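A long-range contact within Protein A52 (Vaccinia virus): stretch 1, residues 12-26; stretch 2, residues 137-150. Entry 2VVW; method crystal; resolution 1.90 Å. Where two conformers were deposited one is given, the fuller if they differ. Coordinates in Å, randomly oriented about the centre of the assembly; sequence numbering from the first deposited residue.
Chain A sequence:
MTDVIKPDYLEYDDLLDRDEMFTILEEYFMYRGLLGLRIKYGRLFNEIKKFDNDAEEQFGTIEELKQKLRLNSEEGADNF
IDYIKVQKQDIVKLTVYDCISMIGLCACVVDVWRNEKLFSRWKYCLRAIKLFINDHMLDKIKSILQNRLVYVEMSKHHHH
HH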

# COMPACT_ATOMS: atom_id res chain seq x y z
N TYR A 12 -0.70 -6.84 -13.23
CA TYR A 12 -0.12 -6.27 -14.42
C TYR A 12 0.79 -7.31 -15.08
O TYR A 12 1.58 -7.97 -14.40
N ASP A 13 0.69 -7.44 -16.40
CA ASP A 13 1.41 -8.49 -17.13
C ASP A 13 2.62 -7.97 -17.90
O ASP A 13 3.36 -8.77 -18.47
N ASP A 14 2.83 -6.65 -17.93
CA ASP A 14 3.94 -6.11 -18.73
C ASP A 14 4.97 -5.37 -17.89
O ASP A 14 4.93 -5.41 -16.67
N LEU A 15 5.94 -4.77 -18.56
CA LEU A 15 6.95 -3.97 -17.92
C LEU A 15 7.44 -3.01 -19.01
O LEU A 15 8.29 -3.35 -19.83
N LEU A 16 6.86 -1.83 -19.04
CA LEU A 16 7.12 -0.86 -20.11
C LEU A 16 8.03 0.28 -19.64
O LEU A 16 8.31 0.40 -18.45
N ASP A 17 8.50 1.10 -20.58
CA ASP A 17 9.46 2.15 -20.25
C ASP A 17 8.95 3.06 -19.14
O ASP A 17 9.69 3.41 -18.23
N ARG A 18 7.66 3.41 -19.22
CA ARG A 18 7.01 4.31 -18.25
C ARG A 18 6.80 3.70 -16.88
O ARG A 18 6.51 4.43 -15.93
N ASP A 19 6.88 2.37 -16.76
CA ASP A 19 6.68 1.71 -15.48
C ASP A 19 7.98 1.78 -14.69
O ASP A 19 8.99 1.20 -15.10
N GLU A 20 7.95 2.47 -13.55
CA GLU A 20 9.16 2.71 -12.74
C GLU A 20 9.47 1.52 -11.84
O GLU A 20 8.62 1.07 -11.09
N MET A 21 10.72 1.05 -11.89
CA MET A 21 11.13 -0.12 -11.12
C MET A 21 10.89 0.05 -9.59
O MET A 21 10.37 -0.85 -8.95
N PHE A 22 11.18 1.22 -9.03
CA PHE A 22 10.97 1.38 -7.59
C PHE A 22 9.48 1.33 -7.19
O PHE A 22 9.13 0.71 -6.18
N THR A 23 8.62 1.94 -7.99
CA THR A 23 7.17 1.86 -7.75
C THR A 23 6.66 0.43 -7.81
O THR A 23 5.83 0.02 -7.01
N ILE A 24 7.16 -0.33 -8.79
CA ILE A 24 6.81 -1.73 -8.93
C ILE A 24 7.17 -2.50 -7.67
O ILE A 24 6.35 -3.29 -7.14
N LEU A 25 8.38 -2.27 -7.17
CA LEU A 25 8.82 -2.95 -5.96
C LEU A 25 8.06 -2.48 -4.72
O LEU A 25 7.74 -3.30 -3.86
N GLU A 26 7.73 -1.20 -4.63
CA GLU A 26 6.89 -0.69 -3.53
C GLU A 26 5.59 -1.45 -3.47
O GLU A 26 5.20 -1.92 -2.42
N MET A 137 21.41 -0.09 -10.86
CA MET A 137 21.02 -1.49 -10.65
C MET A 137 19.55 -1.74 -10.90
O MET A 137 19.20 -2.79 -11.44
N LEU A 138 18.69 -0.81 -10.49
CA LEU A 138 17.27 -0.95 -10.79
C LEU A 138 17.05 -1.01 -12.31
O LEU A 138 16.31 -1.87 -12.78
N ASP A 139 17.70 -0.14 -13.07
CA ASP A 139 17.66 -0.21 -14.54
C ASP A 139 18.02 -1.60 -15.07
O ASP A 139 17.40 -2.11 -16.00
N LYS A 140 19.07 -2.20 -14.52
CA LYS A 140 19.52 -3.52 -14.98
C LYS A 140 18.52 -4.60 -14.62
O LYS A 140 18.25 -5.51 -15.42
N ILE A 141 17.95 -4.50 -13.42
CA ILE A 141 16.93 -5.46 -12.99
C ILE A 141 15.72 -5.41 -13.93
O ILE A 141 15.17 -6.45 -14.32
N LYS A 142 15.31 -4.19 -14.28
CA LYS A 142 14.18 -3.94 -15.19
C LYS A 142 14.40 -4.62 -16.54
O LYS A 142 13.53 -5.32 -17.04
N SER A 143 15.59 -4.41 -17.11
CA SER A 143 15.97 -5.06 -18.36
C SER A 143 15.89 -6.57 -18.30
O SER A 143 15.42 -7.19 -19.23
N ILE A 144 16.36 -7.14 -17.19
CA ILE A 144 16.32 -8.58 -17.01
C ILE A 144 14.88 -9.07 -16.97
O ILE A 144 14.55 -10.04 -17.64
N LEU A 145 14.03 -8.36 -16.21
CA LEU A 145 12.62 -8.74 -16.07
C LEU A 145 11.91 -8.66 -17.41
O LEU A 145 11.15 -9.55 -17.77
N GLN A 146 12.17 -7.58 -18.14
CA GLN A 146 11.60 -7.40 -19.47
C GLN A 146 11.96 -8.57 -20.38
O GLN A 146 11.09 -9.10 -21.08
N ASN A 147 13.24 -8.95 -20.38
CA ASN A 147 13.69 -10.12 -21.15
C ASN A 147 12.93 -11.38 -20.77
O ASN A 147 12.51 -12.14 -21.63
N ARG A 148 12.79 -11.61 -19.47
CA ARG A 148 12.15 -12.82 -18.97
C ARG A 148 10.67 -12.86 -19.34
O ARG A 148 10.13 -13.94 -19.62
N LEU A 149 10.04 -11.69 -19.36
CA LEU A 149 8.63 -11.59 -19.76
C LEU A 149 8.43 -11.91 -21.25
O LEU A 149 7.46 -12.57 -21.63
N VAL A 150 9.35 -11.44 -22.08
CA VAL A 150 9.34 -11.77 -23.52
C VAL A 150 9.38 -13.29 -23.73
O VAL A 150 8.61 -13.83 -24.52

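What holds the loop of stretch 1 to the helix of stretch 2? Lys 142, its CA-to-CB bond pointing sideways, extends with all four chi angles t, so that its ammonium reaches the turn from Leu 16 to Asp 19. There Lys 142 NZ donates to Asp 19 O at 2.9 Å, and weakly to Asp 17 O at 2.8 Å and Leu 16 O at 3.2 Å. The partners are backbone carbonyls, not carboxylates.

Does a second polar link support it? One helical turn on, Gln 146 (chi1 m, chi2 t) donates from NE2 to Leu 15 O at 3.0 Å, with a nearly straight angle of 164°.

How does Leu 15 pack against the helix? It points toward the helix with chi1 t and chi2 p. Leu 15 CD2 lies 3.4 Å from Leu 145 CB, while Leu 15 CB meets Leu 149 CD1 at 3.7 Å; both partners are m, t rotamers.

What packs where helix 21-26 meets stretch 2? Met 21 (chi1 t, chi2 p) points toward stretch 2 as a knob among Leu 138, Ile 141, Lys 142 and Leu 145. Met 21 CE comes within 3.4 Å of Leu 145 CD1, and Met 21 SD lies 3.8 Å from Lys 142 CB. Leu 138, which also lines the Met 21 site, packs its CD2 against Leu 25 CD1 at 3.8 Å, and Leu 138 CD1 approaches Phe 22 CB at 4.3 Å.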

# COMPACT_ATOMS: atom_id res chain seq x y z
CB TYR A 12 0.65 -5.03 -14.01
CG TYR A 12 1.09 -4.06 -15.10
CD1 TYR A 12 0.21 -3.12 -15.62
CD2 TYR A 12 2.40 -4.03 -15.52
CE1 TYR A 12 0.62 -2.18 -16.57
CE2 TYR A 12 2.83 -3.09 -16.48
CZ TYR A 12 1.94 -2.18 -16.99
OH TYR A 12 2.38 -1.27 -17.91
CB ASP A 13 0.47 -9.19 -18.12
CG ASP A 13 -0.53 -10.09 -17.44
OD1 ASP A 13 -0.25 -10.61 -16.34
OD2 ASP A 13 -1.60 -10.30 -18.03
CB ASP A 14 3.41 -5.19 -19.84
CG ASP A 14 4.14 -5.39 -21.17
OD1 ASP A 14 5.38 -5.64 -21.22
OD2 ASP A 14 3.45 -5.29 -22.19
CB LEU A 15 8.07 -4.87 -17.36
CG LEU A 15 9.17 -4.16 -16.58
CD1 LEU A 15 8.55 -3.18 -15.66
CD2 LEU A 15 10.07 -5.13 -15.81
CB LEU A 16 5.79 -0.33 -20.66
CG LEU A 16 4.79 -1.41 -21.13
CD1 LEU A 16 3.44 -0.80 -21.49
CD2 LEU A 16 5.34 -2.25 -22.29
CB ASP A 17 9.82 2.98 -21.49
CG ASP A 17 10.74 2.24 -22.45
OD1 ASP A 17 11.34 1.20 -22.07
OD2 ASP A 17 10.85 2.70 -23.61
CB ARG A 18 5.65 4.75 -18.79
CG ARG A 18 4.61 3.61 -18.89
CD ARG A 18 3.72 3.47 -17.66
NE ARG A 18 2.75 2.38 -17.81
CZ ARG A 18 1.62 2.47 -18.51
NH1 ARG A 18 1.30 3.59 -19.14
NH2 ARG A 18 0.82 1.40 -18.59
CB ASP A 19 6.31 0.25 -15.68
CG ASP A 19 4.97 0.07 -16.34
OD1 ASP A 19 3.99 0.70 -15.89
OD2 ASP A 19 4.90 -0.72 -17.31
CB GLU A 20 9.01 3.96 -11.89
CG GLU A 20 8.91 5.24 -12.70
CD GLU A 20 8.29 6.38 -11.92
OE1 GLU A 20 7.52 6.11 -10.97
OE2 GLU A 20 8.57 7.56 -12.26
CB MET A 21 12.60 -0.48 -11.43
CG MET A 21 12.96 -1.92 -11.14
SD MET A 21 12.00 -3.07 -12.15
CE MET A 21 11.35 -4.17 -10.89
CB PHE A 22 11.62 2.65 -7.04
CG PHE A 22 11.69 2.65 -5.53
CD1 PHE A 22 12.65 1.89 -4.86
CD2 PHE A 22 10.76 3.37 -4.77
CE1 PHE A 22 12.70 1.87 -3.47
CE2 PHE A 22 10.81 3.35 -3.37
CZ PHE A 22 11.76 2.60 -2.73
CB THR A 23 6.39 2.69 -8.73
OG1 THR A 23 6.90 4.02 -8.72
CG2 THR A 23 4.90 2.70 -8.36
CB ILE A 24 7.49 -2.37 -10.18
CG1 ILE A 24 6.85 -1.83 -11.48
CG2 ILE A 24 7.38 -3.85 -10.14
CD1 ILE A 24 7.65 -2.16 -12.74
CB LEU A 25 10.34 -2.81 -5.77
CG LEU A 25 11.25 -3.47 -6.83
CD1 LEU A 25 12.69 -3.09 -6.60
CD2 LEU A 25 11.09 -4.96 -6.80
CB GLU A 26 6.57 0.80 -3.66
CG GLU A 26 7.68 1.77 -3.35
CD GLU A 26 7.25 3.25 -3.47
OE1 GLU A 26 7.44 4.01 -2.48
OE2 GLU A 26 6.70 3.65 -4.52
CB MET A 137 21.40 -1.94 -9.23
CG MET A 137 22.88 -2.14 -9.02
SD MET A 137 23.57 -3.37 -10.16
CE MET A 137 25.31 -3.17 -9.84
CB LEU A 138 16.44 0.18 -10.17
CG LEU A 138 16.27 0.18 -8.66
CD1 LEU A 138 15.56 1.46 -8.25
CD2 LEU A 138 15.51 -1.06 -8.18
CB ASP A 139 18.62 0.80 -15.17
CG ASP A 139 18.14 2.23 -15.07
OD1 ASP A 139 16.92 2.46 -14.97
OD2 ASP A 139 18.99 3.16 -15.12
CB LYS A 140 20.90 -3.85 -14.39
CG LYS A 140 22.01 -2.92 -14.93
CD LYS A 140 23.38 -3.23 -14.33
CE LYS A 140 24.20 -4.12 -15.26
NZ LYS A 140 24.64 -3.40 -16.51
CB ILE A 141 16.46 -5.18 -11.54
CG1 ILE A 141 17.58 -5.52 -10.53
CG2 ILE A 141 15.23 -6.02 -11.20
CD1 ILE A 141 17.43 -4.81 -9.17
CB LYS A 142 13.97 -2.44 -15.37
CG LYS A 142 12.64 -2.07 -16.00
CD LYS A 142 12.59 -0.59 -16.35
CE LYS A 142 11.22 -0.20 -16.85
NZ LYS A 142 11.11 1.25 -17.04
CB SER A 143 17.38 -4.65 -18.76
OG SER A 143 17.40 -3.28 -19.11
CB ILE A 144 17.12 -9.01 -15.75
CG1 ILE A 144 18.63 -8.89 -16.03
CG2 ILE A 144 16.78 -10.46 -15.31
CD1 ILE A 144 19.52 -9.16 -14.82
CB LEU A 145 11.92 -7.86 -15.03
CG LEU A 145 12.16 -8.23 -13.57
CD1 LEU A 145 11.75 -7.10 -12.62
CD2 LEU A 145 11.42 -9.52 -13.22
CB GLN A 146 12.07 -6.08 -20.08
CG GLN A 146 11.44 -4.85 -19.46
CD GLN A 146 12.02 -3.55 -20.00
OE1 GLN A 146 13.22 -3.45 -20.26
NE2 GLN A 146 11.18 -2.54 -20.19
CB ASN A 147 15.19 -10.39 -20.93
CG ASN A 147 16.07 -9.39 -21.63
OD1 ASN A 147 15.71 -8.85 -22.67
ND2 ASN A 147 17.24 -9.14 -21.06
CB ARG A 148 12.33 -12.94 -17.46
CG ARG A 148 13.76 -13.30 -17.08
CD ARG A 148 13.95 -13.45 -15.58
NE ARG A 148 15.37 -13.70 -15.25
CZ ARG A 148 15.85 -13.90 -14.02
NH1 ARG A 148 15.05 -13.91 -12.97
NH2 ARG A 148 17.15 -14.09 -13.85
CB LEU A 149 8.06 -10.22 -19.40
CG LEU A 149 7.88 -10.04 -17.89
CD1 LEU A 149 7.68 -8.58 -17.51
CD2 LEU A 149 6.71 -10.88 -17.39
CB VAL A 150 10.51 -11.09 -24.28
CG1 VAL A 150 10.72 -11.72 -25.65
CG2 VAL A 150 10.26 -9.59 -24.41